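Local coordinates for protein FimX (Pseudomonas aeruginosa PAO1, PDB 3HV8) that belongs to the EAL-domain family and binds the ligand C2E in a pocket of its EAL domain, at residues 34-39 against 253-259; 47-51 against 259-263; 224-230 against 244-250. One frame throughout, in Å; residues are numbered along the deposited sequence.

Contact 1: 34-39 against 253-259; sequences RLLFQP and QGPSQAM. With C2E (9,9'-[(2R,3R,3aS,5S,7aR,9R,10R,10aS,12S,14aR)-3,5,10,12-tetrahydroxy-5,12-dioxidooctahydro-2H,7H-difuro[3,2-d:3',2'-j][1,3,7,9,2,8]tetraoxadiphosphacyclododecine-2,9-diyl]bis(2-amino-1,9-dihydro-6H-purin-6-one)), chain B.
F37 and S256 form a single antiparallel bridge, a hydrogen-bonded pair, that lays the C-terminal loop 253-259 along segment 34-39 of strand 33-42, where Q38 and P255 form part of the C2E pocket. F37 N donates to S256 O at 2.8 Å, and S256 N donates back to F37 O at 2.9 Å. One residue on, Q38 carries CG anti to its backbone N (chi1 -177°) and stretches out fully, which brings its amide between loop and ligand. Its NE2 donates to Q253 O at 3.1 Å and to C2E N7 at 3.1 Å; two bonds grip this one nitrogen and fix the turn of the amide. P255 lies between L36 and the ligand: its CB is 4.0 Å from L36 CB and its CG turns to O2' of C2E. M259 covers one face of the F37 ring in a Met-aromatic contact, with SD 4.4 Å from the ring centroid. At the outer end the Q257 amide stacks on the R34 guanidinium, planes 6° apart, with Q257 CD 3.4 Å from R34 CD; the R34 charge is paired with E64. S256 OG accepts from A258 N, an ST turn within the loop. Strand 33-42 pairs on its other edge with strand 49-58, through backbone bonds to R56, L54 and E52, while L35 and F37 pack on helix 80-96 and M259 reaches strand 105-110.

Contact 2: 47-51 against 259-263; sequences SHENY and MDYDF
The Y51 ring is clasped between M259 and F263. M259 CG sits over the middle of one face, 3.5 Å from the ring centroid, and SD follows obliquely to complete a Met-aromatic contact. On the opposite face F263 comes in edge first, an offset edge-to-face pair with planes at 87° and centroids 5.2 Å apart. The phenol oxygen lies at the edge of the F263 ring, and Y51 OH accepts a hydrogen bond from Y261 N at 3.0 Å. The Y261 CB also rests against this oxygen.

F263 is itself held on two faces. E49 CA stands almost straight above its ring, 3.8 Å from the centroid, in a CH-pi contact, and Y261 CD1 lies over the other face. At the ring edge F263 CZ approaches N50 O to 3.3 Å. F263 has its CG beside the backbone N (chi1 -68°), which directs the ring from the loop into the corner between E49 and Y51.

Further out, a water donates a hydrogen bond to E49 OE2 at 3.0 Å and accepts one from F263 N, a bridge between carboxylate and loop backbone; E49 OE1 is bonded to H103. Strand 49-58 is flanked here by strand 105-110, where Y51 leans on L107, and by strand 33-42, whose P39 meets both Y261 and F263.

Contact 3: 224-230 against 244-250; sequences LSIVPFV and ATYIQGY. With C2E (9,9'-[(2R,3R,3aS,5S,7aR,9R,10R,10aS,12S,14aR)-3,5,10,12-tetrahydroxy-5,12-dioxidooctahydro-2H,7H-difuro[3,2-d:3',2'-j][1,3,7,9,2,8]tetraoxadiphosphacyclododecine-2,9-diyl]bis(2-amino-1,9-dihydro-6H-purin-6-one)), chain B.
The Y246 ring meets L224 CB and S225 O with its edge, both in the ring plane. At the other end of the contact F229 and Y250 lie on opposite faces of one guanine base of C2E. The Y250 ring is nearly parallel to the base, with C2E C6 3.4 Å above the centre of its face; the F229 ring is tilted and displaced, C2E C4 standing over its rim, F229 CE1 3.3 Å from C2E N2, and P228 CB at the ring edge in plane. Y250 N donates to C2E O6 at 2.9 Å, nearly straight at 168°, so the base is fixed along its edge as well as on its faces.

Between these ends strands 224-227 and 246-247 run parallel, the two strands of a beta-alpha-beta unit connected by helix 233-242, in the barrel-like fold of EAL domains. I226 is bridged to Y246 and V227 to I247; V227 N donates to Y246 O, and Q248 N to V227 O. S225 O accepts twice: from T245 OG1 at 2.8 Å on an in-plane lone pair, and from Y246 N. S225 OG, bonded also to H219, accepts from T245 N at 3.0 Å.

Past the strands F229 has a positive phi (63°), which turns the chain so that V230 N can reach Q248 O at 3.0 Å. G249 is fully extended, its CA 3.3 Å from V230 O in a CA-H...O contact, at backbone angles that call for glycine. Water 3 accepts from F229 N and donates to Q248 OE1, whose amide is bonded further to K193 and E52. V230 CG2 and I247 CB pack together at 4.0 Å, facing L236 of helix 233-242.

How the contacts relate
From the N terminus, strand 33-42 supplies the first half of contact 1 and, after a turn, strand 49-58 the first half of contact 2; both are closed more than 200 residues later by the loop 253-263. That loop meets the strands in the same order, so the two contacts cross along the chain; they share M259 and touch through P39. Contact 3 closes a short loop around helix 233-242, wholly within the spans of the other two. It adjoins contact 1 through Q248 and Y250, which touch 38-39 and P255, and both reach C2E. All three reach one sheet, in which strand 33-42 lies between 49-58 and 246-247.

Contact 1: 34-39 against 253-259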
# COMPACT_ATOMS: atom_id res chain seq x y z
N ARG A 34 -9.62 -8.96 -9.78
CA ARG A 34 -9.54 -7.69 -10.48
C ARG A 34 -8.73 -6.72 -9.64
O ARG A 34 -8.90 -6.66 -8.41
CB ARG A 34 -10.94 -7.15 -10.71
CG ARG A 34 -10.98 -5.75 -11.29
CD ARG A 34 -12.41 -5.34 -11.64
NE ARG A 34 -12.99 -6.25 -12.62
CZ ARG A 34 -14.28 -6.51 -12.74
NH1 ARG A 34 -14.71 -7.36 -13.67
NH2 ARG A 34 -15.16 -5.93 -11.92
N LEU A 35 -7.84 -5.96 -10.28
CA LEU A 35 -7.15 -4.87 -9.60
C LEU A 35 -7.91 -3.56 -9.77
O LEU A 35 -8.33 -3.20 -10.88
CB LEU A 35 -5.74 -4.71 -10.14
CG LEU A 35 -4.84 -5.93 -10.00
CD1 LEU A 35 -3.44 -5.66 -10.52
CD2 LEU A 35 -4.79 -6.41 -8.55
N LEU A 36 -8.07 -2.84 -8.66
CA LEU A 36 -8.54 -1.46 -8.69
C LEU A 36 -7.38 -0.54 -8.29
O LEU A 36 -6.40 -0.99 -7.67
CB LEU A 36 -9.71 -1.26 -7.72
CG LEU A 36 -10.87 -2.25 -7.85
CD1 LEU A 36 -11.93 -1.91 -6.80
CD2 LEU A 36 -11.45 -2.22 -9.27
N PHE A 37 -7.51 0.74 -8.63
CA PHE A 37 -6.45 1.72 -8.48
C PHE A 37 -7.02 2.95 -7.84
O PHE A 37 -8.04 3.47 -8.28
CB PHE A 37 -5.88 2.05 -9.86
CG PHE A 37 -5.38 0.83 -10.59
CD1 PHE A 37 -4.10 0.36 -10.38
CD2 PHE A 37 -6.21 0.14 -11.46
CE1 PHE A 37 -3.64 -0.78 -11.02
CE2 PHE A 37 -5.76 -1.00 -12.11
CZ PHE A 37 -4.47 -1.45 -11.89
N GLN A 38 -6.38 3.42 -6.77
CA GLN A 38 -6.82 4.64 -6.11
C GLN A 38 -5.69 5.64 -6.07
O GLN A 38 -4.64 5.38 -5.48
CB GLN A 38 -7.35 4.36 -4.69
CG GLN A 38 -7.89 5.62 -4.03
CD GLN A 38 -8.51 5.38 -2.68
OE1 GLN A 38 -8.24 4.38 -2.01
NE2 GLN A 38 -9.37 6.31 -2.26
N PRO A 39 -5.88 6.81 -6.70
CA PRO A 39 -4.76 7.74 -6.82
C PRO A 39 -4.32 8.29 -5.47
O PRO A 39 -5.12 8.45 -4.54
CB PRO A 39 -5.33 8.87 -7.71
CG PRO A 39 -6.81 8.79 -7.48
CD PRO A 39 -7.11 7.31 -7.35
N GLN A 253 -10.64 10.66 -5.17
CA GLN A 253 -11.20 9.66 -6.07
C GLN A 253 -11.16 8.33 -5.34
O GLN A 253 -10.16 8.02 -4.69
CB GLN A 253 -10.44 9.54 -7.38
CG GLN A 253 -11.21 8.70 -8.41
CD GLN A 253 -10.33 8.07 -9.47
OE1 GLN A 253 -10.01 6.88 -9.40
NE2 GLN A 253 -9.92 8.86 -10.44
N GLY A 254 -12.23 7.55 -5.43
CA GLY A 254 -12.22 6.21 -4.86
C GLY A 254 -11.51 5.24 -5.78
O GLY A 254 -11.09 5.62 -6.88
N PRO A 255 -11.36 3.98 -5.34
CA PRO A 255 -10.75 2.95 -6.19
C PRO A 255 -11.52 2.76 -7.49
O PRO A 255 -12.75 2.77 -7.44
CB PRO A 255 -10.85 1.69 -5.32
CG PRO A 255 -10.92 2.20 -3.90
CD PRO A 255 -11.72 3.46 -4.00
N SER A 256 -10.82 2.62 -8.61
CA SER A 256 -11.46 2.46 -9.92
C SER A 256 -10.69 1.47 -10.77
O SER A 256 -9.49 1.28 -10.59
CB SER A 256 -11.51 3.82 -10.63
OG SER A 256 -11.81 3.66 -12.01
N GLN A 257 -11.38 0.84 -11.72
CA GLN A 257 -10.75 -0.13 -12.61
C GLN A 257 -9.72 0.51 -13.53
O GLN A 257 -8.87 -0.19 -14.11
CB GLN A 257 -11.79 -0.84 -13.47
CG GLN A 257 -12.26 -2.18 -12.95
CD GLN A 257 -13.14 -2.92 -13.94
OE1 GLN A 257 -12.65 -3.55 -14.88
NE2 GLN A 257 -14.45 -2.84 -13.72
N ALA A 258 -9.80 1.82 -13.68
CA ALA A 258 -8.93 2.53 -14.61
C ALA A 258 -8.02 3.53 -13.91
O ALA A 258 -8.40 4.17 -12.93
CB ALA A 258 -9.76 3.23 -15.68
N MET A 259 -6.81 3.67 -14.45
CA MET A 259 -5.91 4.74 -14.04
C MET A 259 -6.09 5.95 -14.95
O MET A 259 -5.30 6.17 -15.87
CB MET A 259 -4.46 4.27 -14.09
CG MET A 259 -4.07 3.33 -12.95
SD MET A 259 -2.36 2.74 -13.07
CE MET A 259 -2.53 1.41 -14.25
P1 C2E B . -6.09 -0.75 3.76
O2P C2E B . -4.82 0.08 4.28
O1P C2E B . -7.14 -0.59 4.79
O5' C2E B . -6.77 -0.16 2.44
C5' C2E B . -7.66 0.96 2.59
C4' C2E B . -9.15 0.56 2.65
O4' C2E B . -9.95 1.77 2.73
C3' C2E B . -9.47 -0.05 1.29
O3' C2E B . -10.41 -1.12 1.46
C2' C2E B . -10.03 1.13 0.46
O2' C2E B . -10.96 0.74 -0.53
C1' C2E B . -10.73 1.94 1.56
N9 C2E B . -10.87 3.36 1.28
C8 C2E B . -10.17 4.10 0.35
N7 C2E B . -10.43 5.37 0.52
C5 C2E B . -11.32 5.50 1.55
C6 C2E B . -11.96 6.61 2.15
O6 C2E B . -11.73 7.78 1.82
N1 C2E B . -12.81 6.35 3.15
C2 C2E B . -13.07 5.08 3.56
N2 C2E B . -13.95 4.88 4.59
N3 C2E B . -12.49 4.04 3.01
C4 C2E B . -11.62 4.22 2.02
P11 C2E B . -10.11 -2.48 0.66
O21 C2E B . -11.31 -3.46 0.94
O11 C2E B . -9.83 -2.21 -0.77
O5A C2E B . -8.76 -3.03 1.30
C5A C2E B . -8.75 -3.38 2.68
C4A C2E B . -7.42 -4.04 3.06
O4A C2E B . -7.25 -5.23 2.28
C3A C2E B . -6.18 -3.19 2.74
O3A C2E B . -5.84 -2.31 3.80
C2A C2E B . -5.11 -4.28 2.69
O2A C2E B . -4.76 -4.71 4.02
C1A C2E B . -5.87 -5.44 2.05
N91 C2E B . -5.64 -5.43 0.61
C81 C2E B . -6.34 -4.78 -0.37
N71 C2E B . -5.78 -5.04 -1.52
C51 C2E B . -4.75 -5.92 -1.35
C61 C2E B . -3.84 -6.58 -2.19
O61 C2E B . -3.75 -6.36 -3.40
N11 C2E B . -2.96 -7.42 -1.57
C21 C2E B . -2.95 -7.63 -0.22
N21 C2E B . -2.00 -8.45 0.32
N31 C2E B . -3.77 -7.00 0.58
C41 C2E B . -4.67 -6.18 0.03
O HOH W 1 -7.71 9.15 -3.60

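Contact 2: 47-51 against 259-263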
# COMPACT_ATOMS: atom_id res chain seq x y z
N SER A 47 5.84 15.08 -9.42
CA SER A 47 5.24 14.84 -10.73
C SER A 47 4.80 13.40 -11.00
O SER A 47 4.20 13.12 -12.03
CB SER A 47 6.17 15.32 -11.85
OG SER A 47 7.36 14.56 -11.88
N HIS A 48 5.09 12.48 -10.09
CA HIS A 48 4.68 11.09 -10.28
C HIS A 48 3.16 10.96 -10.27
O HIS A 48 2.48 11.66 -9.53
CB HIS A 48 5.26 10.20 -9.17
CG HIS A 48 6.75 10.04 -9.22
ND1 HIS A 48 7.61 10.84 -8.50
CD2 HIS A 48 7.52 9.14 -9.88
CE1 HIS A 48 8.85 10.45 -8.72
NE2 HIS A 48 8.83 9.42 -9.56
N GLU A 49 2.65 10.04 -11.08
CA GLU A 49 1.24 9.66 -11.02
C GLU A 49 1.12 8.40 -10.18
O GLU A 49 1.23 7.27 -10.67
CB GLU A 49 0.71 9.44 -12.44
CG GLU A 49 1.02 10.62 -13.34
CD GLU A 49 0.23 10.64 -14.63
OE1 GLU A 49 -0.40 9.62 -14.96
OE2 GLU A 49 0.26 11.69 -15.31
N ASN A 50 0.91 8.60 -8.89
CA ASN A 50 0.90 7.49 -7.95
C ASN A 50 -0.49 6.88 -7.81
O ASN A 50 -1.47 7.62 -7.67
CB ASN A 50 1.38 7.95 -6.56
CG ASN A 50 2.80 8.52 -6.56
OD1 ASN A 50 3.01 9.70 -6.31
ND2 ASN A 50 3.77 7.68 -6.82
N TYR A 51 -0.58 5.55 -7.83
CA TYR A 51 -1.82 4.87 -7.46
C TYR A 51 -1.55 3.73 -6.50
O TYR A 51 -0.53 3.03 -6.60
CB TYR A 51 -2.48 4.22 -8.68
CG TYR A 51 -3.01 5.15 -9.74
CD1 TYR A 51 -4.36 5.51 -9.76
CD2 TYR A 51 -2.19 5.61 -10.75
CE1 TYR A 51 -4.86 6.34 -10.75
CE2 TYR A 51 -2.69 6.43 -11.75
CZ TYR A 51 -4.02 6.79 -11.73
OH TYR A 51 -4.52 7.61 -12.74
N MET A 259 -6.81 3.67 -14.45
CA MET A 259 -5.91 4.74 -14.04
C MET A 259 -6.09 5.95 -14.95
O MET A 259 -5.30 6.17 -15.87
CB MET A 259 -4.46 4.27 -14.09
CG MET A 259 -4.07 3.33 -12.95
SD MET A 259 -2.36 2.74 -13.07
CE MET A 259 -2.53 1.41 -14.25
N ASP A 260 -7.12 6.74 -14.69
CA ASP A 260 -7.35 7.93 -15.51
C ASP A 260 -7.58 9.20 -14.68
O ASP A 260 -8.27 10.12 -15.11
CB ASP A 260 -8.45 7.72 -16.57
CG ASP A 260 -9.68 7.02 -16.03
OD1 ASP A 260 -9.87 7.01 -14.80
OD2 ASP A 260 -10.46 6.49 -16.84
N TYR A 261 -6.97 9.24 -13.50
CA TYR A 261 -7.01 10.42 -12.66
C TYR A 261 -6.19 11.53 -13.31
O TYR A 261 -5.12 11.28 -13.86
CB TYR A 261 -6.46 10.12 -11.26
CG TYR A 261 -6.65 11.24 -10.28
CD1 TYR A 261 -5.60 12.09 -9.94
CD2 TYR A 261 -7.90 11.48 -9.71
CE1 TYR A 261 -5.78 13.12 -9.05
CE2 TYR A 261 -8.09 12.52 -8.82
CZ TYR A 261 -7.03 13.34 -8.50
OH TYR A 261 -7.21 14.37 -7.61
N ASP A 262 -6.70 12.75 -13.23
CA ASP A 262 -6.00 13.91 -13.73
C ASP A 262 -5.12 14.50 -12.63
O ASP A 262 -5.59 15.28 -11.81
CB ASP A 262 -7.01 14.95 -14.22
CG ASP A 262 -6.36 16.07 -15.00
OD1 ASP A 262 -5.13 16.03 -15.20
OD2 ASP A 262 -7.09 17.00 -15.42
N PHE A 263 -3.84 14.11 -12.60
CA PHE A 263 -2.92 14.60 -11.58
C PHE A 263 -2.48 16.04 -11.85
O PHE A 263 -2.11 16.77 -10.93
CB PHE A 263 -1.68 13.69 -11.47
CG PHE A 263 -1.97 12.31 -10.94
CD1 PHE A 263 -1.86 12.03 -9.58
CD2 PHE A 263 -2.32 11.28 -11.80
CE1 PHE A 263 -2.12 10.76 -9.10
CE2 PHE A 263 -2.58 10.01 -11.32
CZ PHE A 263 -2.48 9.76 -9.97
O HOH W 2 -2.38 13.14 -15.08

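Contact 3: 224-230 against 244-250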
# COMPACT_ATOMS: atom_id res chain seq x y z
N LEU A 224 8.30 10.53 3.83
CA LEU A 224 7.16 11.14 3.15
C LEU A 224 5.85 10.68 3.77
O LEU A 224 5.56 9.49 3.81
CB LEU A 224 7.17 10.77 1.67
CG LEU A 224 8.44 11.17 0.92
CD1 LEU A 224 8.61 10.36 -0.34
CD2 LEU A 224 8.36 12.65 0.62
N SER A 225 5.05 11.62 4.25
CA SER A 225 3.76 11.27 4.84
C SER A 225 2.65 11.12 3.80
O SER A 225 2.55 11.91 2.86
CB SER A 225 3.36 12.32 5.87
OG SER A 225 3.36 13.63 5.30
N ILE A 226 1.84 10.09 3.97
CA ILE A 226 0.62 9.93 3.18
C ILE A 226 -0.53 9.86 4.17
O ILE A 226 -0.51 9.06 5.10
CB ILE A 226 0.62 8.63 2.35
CG1 ILE A 226 1.86 8.55 1.45
CG2 ILE A 226 -0.68 8.53 1.57
CD1 ILE A 226 2.06 7.19 0.75
N VAL A 227 -1.53 10.71 3.99
CA VAL A 227 -2.70 10.67 4.87
C VAL A 227 -3.92 10.26 4.08
O VAL A 227 -4.33 10.96 3.15
CB VAL A 227 -2.96 12.03 5.54
CG1 VAL A 227 -4.13 11.92 6.49
CG2 VAL A 227 -1.72 12.46 6.32
N PRO A 228 -4.51 9.12 4.43
CA PRO A 228 -5.65 8.61 3.69
C PRO A 228 -6.98 8.98 4.34
O PRO A 228 -7.03 9.73 5.32
CB PRO A 228 -5.43 7.10 3.78
CG PRO A 228 -4.91 6.93 5.18
CD PRO A 228 -4.04 8.15 5.44
N PHE A 229 -8.06 8.43 3.78
CA PHE A 229 -9.42 8.62 4.28
C PHE A 229 -9.89 10.08 4.22
O PHE A 229 -10.71 10.52 5.03
CB PHE A 229 -9.58 8.06 5.70
CG PHE A 229 -9.72 6.55 5.75
CD1 PHE A 229 -10.91 5.97 6.18
CD2 PHE A 229 -8.69 5.72 5.34
CE1 PHE A 229 -11.05 4.59 6.22
CE2 PHE A 229 -8.83 4.33 5.37
CZ PHE A 229 -10.01 3.77 5.81
N VAL A 230 -9.36 10.83 3.26
CA VAL A 230 -9.84 12.19 3.05
C VAL A 230 -11.23 12.13 2.40
O VAL A 230 -11.37 11.69 1.27
CB VAL A 230 -8.86 13.02 2.19
CG1 VAL A 230 -9.43 14.43 1.96
CG2 VAL A 230 -7.50 13.10 2.87
N ALA A 244 1.16 17.53 5.27
CA ALA A 244 1.16 16.20 4.66
C ALA A 244 1.76 16.25 3.25
O ALA A 244 1.42 17.14 2.46
CB ALA A 244 -0.26 15.67 4.58
N THR A 245 2.63 15.29 2.90
CA THR A 245 3.19 15.32 1.55
C THR A 245 2.25 14.74 0.48
O THR A 245 2.32 15.16 -0.68
CB THR A 245 4.61 14.71 1.42
OG1 THR A 245 4.70 13.57 2.25
CG2 THR A 245 5.66 15.72 1.88
N TYR A 246 1.40 13.80 0.88
CA TYR A 246 0.43 13.18 -0.00
C TYR A 246 -0.86 12.92 0.74
O TYR A 246 -0.86 12.72 1.96
CB TYR A 246 0.90 11.81 -0.52
CG TYR A 246 2.21 11.80 -1.28
CD1 TYR A 246 2.24 11.85 -2.66
CD2 TYR A 246 3.42 11.66 -0.60
CE1 TYR A 246 3.44 11.83 -3.36
CE2 TYR A 246 4.62 11.65 -1.28
CZ TYR A 246 4.62 11.71 -2.66
OH TYR A 246 5.82 11.68 -3.35
N ILE A 247 -1.96 12.93 -0.02
CA ILE A 247 -3.26 12.55 0.51
C ILE A 247 -3.99 11.58 -0.42
O ILE A 247 -3.66 11.42 -1.60
CB ILE A 247 -4.13 13.80 0.80
CG1 ILE A 247 -4.32 14.62 -0.48
CG2 ILE A 247 -3.54 14.61 1.96
CD1 ILE A 247 -5.30 15.80 -0.30
N GLN A 248 -4.99 10.90 0.15
CA GLN A 248 -5.77 9.92 -0.57
C GLN A 248 -7.15 9.86 0.09
O GLN A 248 -7.26 10.09 1.31
CB GLN A 248 -5.10 8.55 -0.48
CG GLN A 248 -5.68 7.50 -1.41
CD GLN A 248 -5.23 6.11 -1.02
OE1 GLN A 248 -5.27 5.73 0.14
NE2 GLN A 248 -4.82 5.33 -2.01
N GLY A 249 -8.17 9.54 -0.69
CA GLY A 249 -9.49 9.36 -0.12
C GLY A 249 -10.59 9.45 -1.15
O GLY A 249 -10.37 9.85 -2.29
N TYR A 250 -11.79 9.04 -0.74
CA TYR A 250 -12.96 9.14 -1.60
C TYR A 250 -13.18 10.56 -2.13
O TYR A 250 -13.68 10.74 -3.24
CB TYR A 250 -14.22 8.67 -0.85
CG TYR A 250 -14.28 7.19 -0.54
CD1 TYR A 250 -14.99 6.72 0.56
CD2 TYR A 250 -13.64 6.25 -1.35
CE1 TYR A 250 -15.06 5.36 0.85
CE2 TYR A 250 -13.70 4.90 -1.06
CZ TYR A 250 -14.41 4.46 0.03
OH TYR A 250 -14.47 3.11 0.32
P1 C2E B . -6.09 -0.75 3.76
O2P C2E B . -4.82 0.08 4.28
O1P C2E B . -7.14 -0.59 4.79
O5' C2E B . -6.77 -0.16 2.44
C5' C2E B . -7.66 0.96 2.59
C4' C2E B . -9.15 0.56 2.65
O4' C2E B . -9.95 1.77 2.73
C3' C2E B . -9.47 -0.05 1.29
O3' C2E B . -10.41 -1.12 1.46
C2' C2E B . -10.03 1.13 0.46
O2' C2E B . -10.96 0.74 -0.53
C1' C2E B . -10.73 1.94 1.56
N9 C2E B . -10.87 3.36 1.28
C8 C2E B . -10.17 4.10 0.35
N7 C2E B . -10.43 5.37 0.52
C5 C2E B . -11.32 5.50 1.55
C6 C2E B . -11.96 6.61 2.15
O6 C2E B . -11.73 7.78 1.82
N1 C2E B . -12.81 6.35 3.15
C2 C2E B . -13.07 5.08 3.56
N2 C2E B . -13.95 4.88 4.59
N3 C2E B . -12.49 4.04 3.01
C4 C2E B . -11.62 4.22 2.02
P11 C2E B . -10.11 -2.48 0.66
O21 C2E B . -11.31 -3.46 0.94
O11 C2E B . -9.83 -2.21 -0.77
O5A C2E B . -8.76 -3.03 1.30
C5A C2E B . -8.75 -3.38 2.68
C4A C2E B . -7.42 -4.04 3.06
O4A C2E B . -7.25 -5.23 2.28
C3A C2E B . -6.18 -3.19 2.74
O3A C2E B . -5.84 -2.31 3.80
C2A C2E B . -5.11 -4.28 2.69
O2A C2E B . -4.76 -4.71 4.02
C1A C2E B . -5.87 -5.44 2.05
N91 C2E B . -5.64 -5.43 0.61
C81 C2E B . -6.34 -4.78 -0.37
N71 C2E B . -5.78 -5.04 -1.52
C51 C2E B . -4.75 -5.92 -1.35
C61 C2E B . -3.84 -6.58 -2.19
O61 C2E B . -3.75 -6.36 -3.40
N11 C2E B . -2.96 -7.42 -1.57
C21 C2E B . -2.95 -7.63 -0.22
N21 C2E B . -2.00 -8.45 0.32
N31 C2E B . -3.77 -7.00 0.58
C41 C2E B . -4.67 -6.18 0.03
O HOH W 3 -7.71 6.57 1.48